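Local coordinates for putative lipoprotein (Bacteroides fragilis, PDB 3NQI), which is a putative lipoprotein of unknown function, classed as lipid-binding, whose crystal structure contains bound cadmium ions, at residues A[17-20]-A[25-28]. Sequence-based numbering, arbitrary orientation.
Sequences KVND and VTFT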
ATOM      1  N   LYS A  17      -6.986   8.736  -4.767  1.00 25.36           N
ATOM      2  CA  LYS A  17      -8.193   8.211  -4.189  1.00 23.73           C
ATOM      3  C   LYS A  17      -9.200   8.076  -5.346  1.00 25.32           C
ATOM      4  O   LYS A  17      -9.161   8.847  -6.292  1.00 25.18           O
ATOM      5  CB  LYS A  17      -8.743   9.183  -3.157  1.00 28.73           C
ATOM      6  CG  LYS A  17     -10.021   8.732  -2.502  1.00 34.31           C
ATOM      7  CD  LYS A  17     -10.604   9.829  -1.616  1.00 48.30           C
ATOM      8  CE  LYS A  17     -11.884   9.336  -0.940  1.00 54.56           C
ATOM      9  NZ  LYS A  17     -12.195  10.108   0.295  1.00 64.32           N
ATOM     10  N   VAL A  18     -10.077   7.075  -5.257  1.00 24.32           N
ATOM     11  CA  VAL A  18     -11.072   6.809  -6.279  1.00 24.48           C
ATOM     12  C   VAL A  18     -12.417   7.343  -5.770  1.00 30.69           C
ATOM     13  O   VAL A  18     -12.846   6.972  -4.674  1.00 31.47           O
ATOM     14  CB  VAL A  18     -11.165   5.271  -6.506  1.00 25.73           C
ATOM     15  CG1 VAL A  18     -12.302   4.899  -7.516  1.00 27.96           C
ATOM     16  CG2 VAL A  18      -9.733   4.712  -6.898  1.00 17.42           C
ATOM     17  N   ASN A  19     -13.089   8.199  -6.547  1.00 32.04           N
ATOM     18  CA  ASN A  19     -14.417   8.696  -6.148  1.00 36.27           C
ATOM     19  C   ASN A  19     -15.557   8.037  -6.934  1.00 39.30           C
ATOM     20  O   ASN A  19     -15.416   7.795  -8.125  1.00 37.47           O
ATOM     21  CB  ASN A  19     -14.490  10.185  -6.382  1.00 38.08           C
ATOM     22  CG  ASN A  19     -13.283  10.916  -5.864  1.00 38.32           C
ATOM     23  OD1 ASN A  19     -12.623  11.691  -6.586  1.00 39.77           O
ATOM     24  ND2 ASN A  19     -12.980  10.677  -4.616  1.00 36.26           N
ATOM     25  N   ASP A  20     -16.678   7.751  -6.270  1.00 45.99           N
ATOM     26  CA  ASP A  20     -17.932   7.401  -6.957  1.00 51.97           C
ATOM     27  C   ASP A  20     -18.772   8.675  -7.087  1.00 56.64           C
ATOM     28  O   ASP A  20     -19.375   9.114  -6.122  1.00 60.14           O
ATOM     29  CB  ASP A  20     -18.728   6.329  -6.186  1.00 55.68           C
ATOM     30  CG  ASP A  20     -20.023   5.895  -6.914  1.00 62.73           C
ATOM     31  OD1 ASP A  20     -20.261   6.284  -8.089  1.00 60.80           O
ATOM     32  OD2 ASP A  20     -20.813   5.147  -6.299  1.00 74.36           O
ATOM     33  N   VAL A  25     -16.833   7.301 -12.229  1.00 39.69           N
ATOM     34  CA  VAL A  25     -15.632   7.305 -11.393  1.00 34.16           C
ATOM     35  C   VAL A  25     -14.765   8.520 -11.669  1.00 31.89           C
ATOM     36  O   VAL A  25     -14.474   8.805 -12.825  1.00 33.69           O
ATOM     37  CB  VAL A  25     -14.779   6.063 -11.660  1.00 32.72           C
ATOM     38  CG1 VAL A  25     -13.458   6.149 -10.862  1.00 29.94           C
ATOM     39  CG2 VAL A  25     -15.553   4.805 -11.355  1.00 33.86           C
ATOM     40  N   THR A  26     -14.354   9.249 -10.629  1.00 31.41           N
ATOM     41  CA  THR A  26     -13.271  10.234 -10.780  1.00 32.07           C
ATOM     42  C   THR A  26     -12.162   9.888  -9.773  1.00 29.82           C
ATOM     43  O   THR A  26     -12.305   8.957  -8.997  1.00 28.68           O
ATOM     44  CB  THR A  26     -13.739  11.703 -10.608  1.00 33.58           C
ATOM     45  OG1 THR A  26     -14.007  11.979  -9.230  1.00 36.29           O
ATOM     46  CG2 THR A  26     -14.988  11.973 -11.448  1.00 33.17           C
ATOM     47  N   PHE A  27     -11.085  10.648  -9.803  1.00 26.63           N
ATOM     48  CA  PHE A  27      -9.977  10.490  -8.856  1.00 28.84           C
ATOM     49  C   PHE A  27      -9.620  11.785  -8.131  1.00 31.28           C
ATOM     50  O   PHE A  27      -9.963  12.877  -8.592  1.00 33.66           O
ATOM     51  CB  PHE A  27      -8.755   9.984  -9.608  1.00 26.42           C
ATOM     52  CG  PHE A  27      -9.039   8.786 -10.457  1.00 25.40           C
ATOM     53  CD1 PHE A  27      -9.135   7.530  -9.889  1.00 23.59           C
ATOM     54  CD2 PHE A  27      -9.252   8.926 -11.828  1.00 29.84           C
ATOM     55  CE1 PHE A  27      -9.386   6.431 -10.667  1.00 25.23           C
ATOM     56  CE2 PHE A  27      -9.522   7.831 -12.613  1.00 25.98           C
ATOM     57  CZ  PHE A  27      -9.602   6.577 -12.035  1.00 26.08           C
ATOM     58  N   THR A  28      -8.948  11.651  -6.991  1.00 30.74           N
ATOM     59  CA  THR A  28      -8.420  12.812  -6.237  1.00 34.60           C
ATOM     60  C   THR A  28      -6.951  12.592  -5.908  1.00 32.74           C
ATOM     61  O   THR A  28      -6.620  11.586  -5.296  1.00 29.30           O
ATOM     62  CB  THR A  28      -9.217  13.040  -4.943  1.00 35.25           C
ATOM     63  OG1 THR A  28     -10.589  13.271  -5.286  1.00 35.97           O
ATOM     64  CG2 THR A  28      -8.673  14.238  -4.130  1.00 39.15           C
TER
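Asn-19 reaches across to two threonines of the facing strand, Thr-26 and Thr-28. Its CB rests against Thr-26, 3.4 Å from OG1. CG lies beside the backbone N and anti to the carbonyl carbon (chi1 -47°), a turn that carries the amide over the neighbouring strand. There OD1 accepts a hydrogen bond from Thr-28 OG1 at 2.9 Å, the hydroxyl lying in the carbonyl plane on a lone pair; ND2 stays 3.6 Å from Thr-28 OG1. Thr-26 OG1 also comes within 3.0 Å of Asn-19 OD1, but is hydrogen-bonded to Glu-34 OE2 of strand 34-37. The short amide thus brings an acceptor to threonines whose hydroxyls stay close to the sheet. In the backbone, Asn-19 N bonds nearly straight to Thr-26 O (169°), and Lys-17 exchanges two bonds with Thr-28. Val-18, Val-25 and Phe-27 make the other face largely apolar, beta-branched valine suiting an extended strand: Val-18 CG1 meets Val-25 CG1 at 3.8 Å, while Val-18 CG2 lies at the edge of the Phe-27 ring, 4.2 Å from CD1. Val-43, Pro-77 and Ile-52 also touch this buried ring. Alternation from Lys-17 to Asn-19 and Val-25 to Thr-28 gives unlike faces to an antiparallel beta hairpin, strands 11-21 and 24-28.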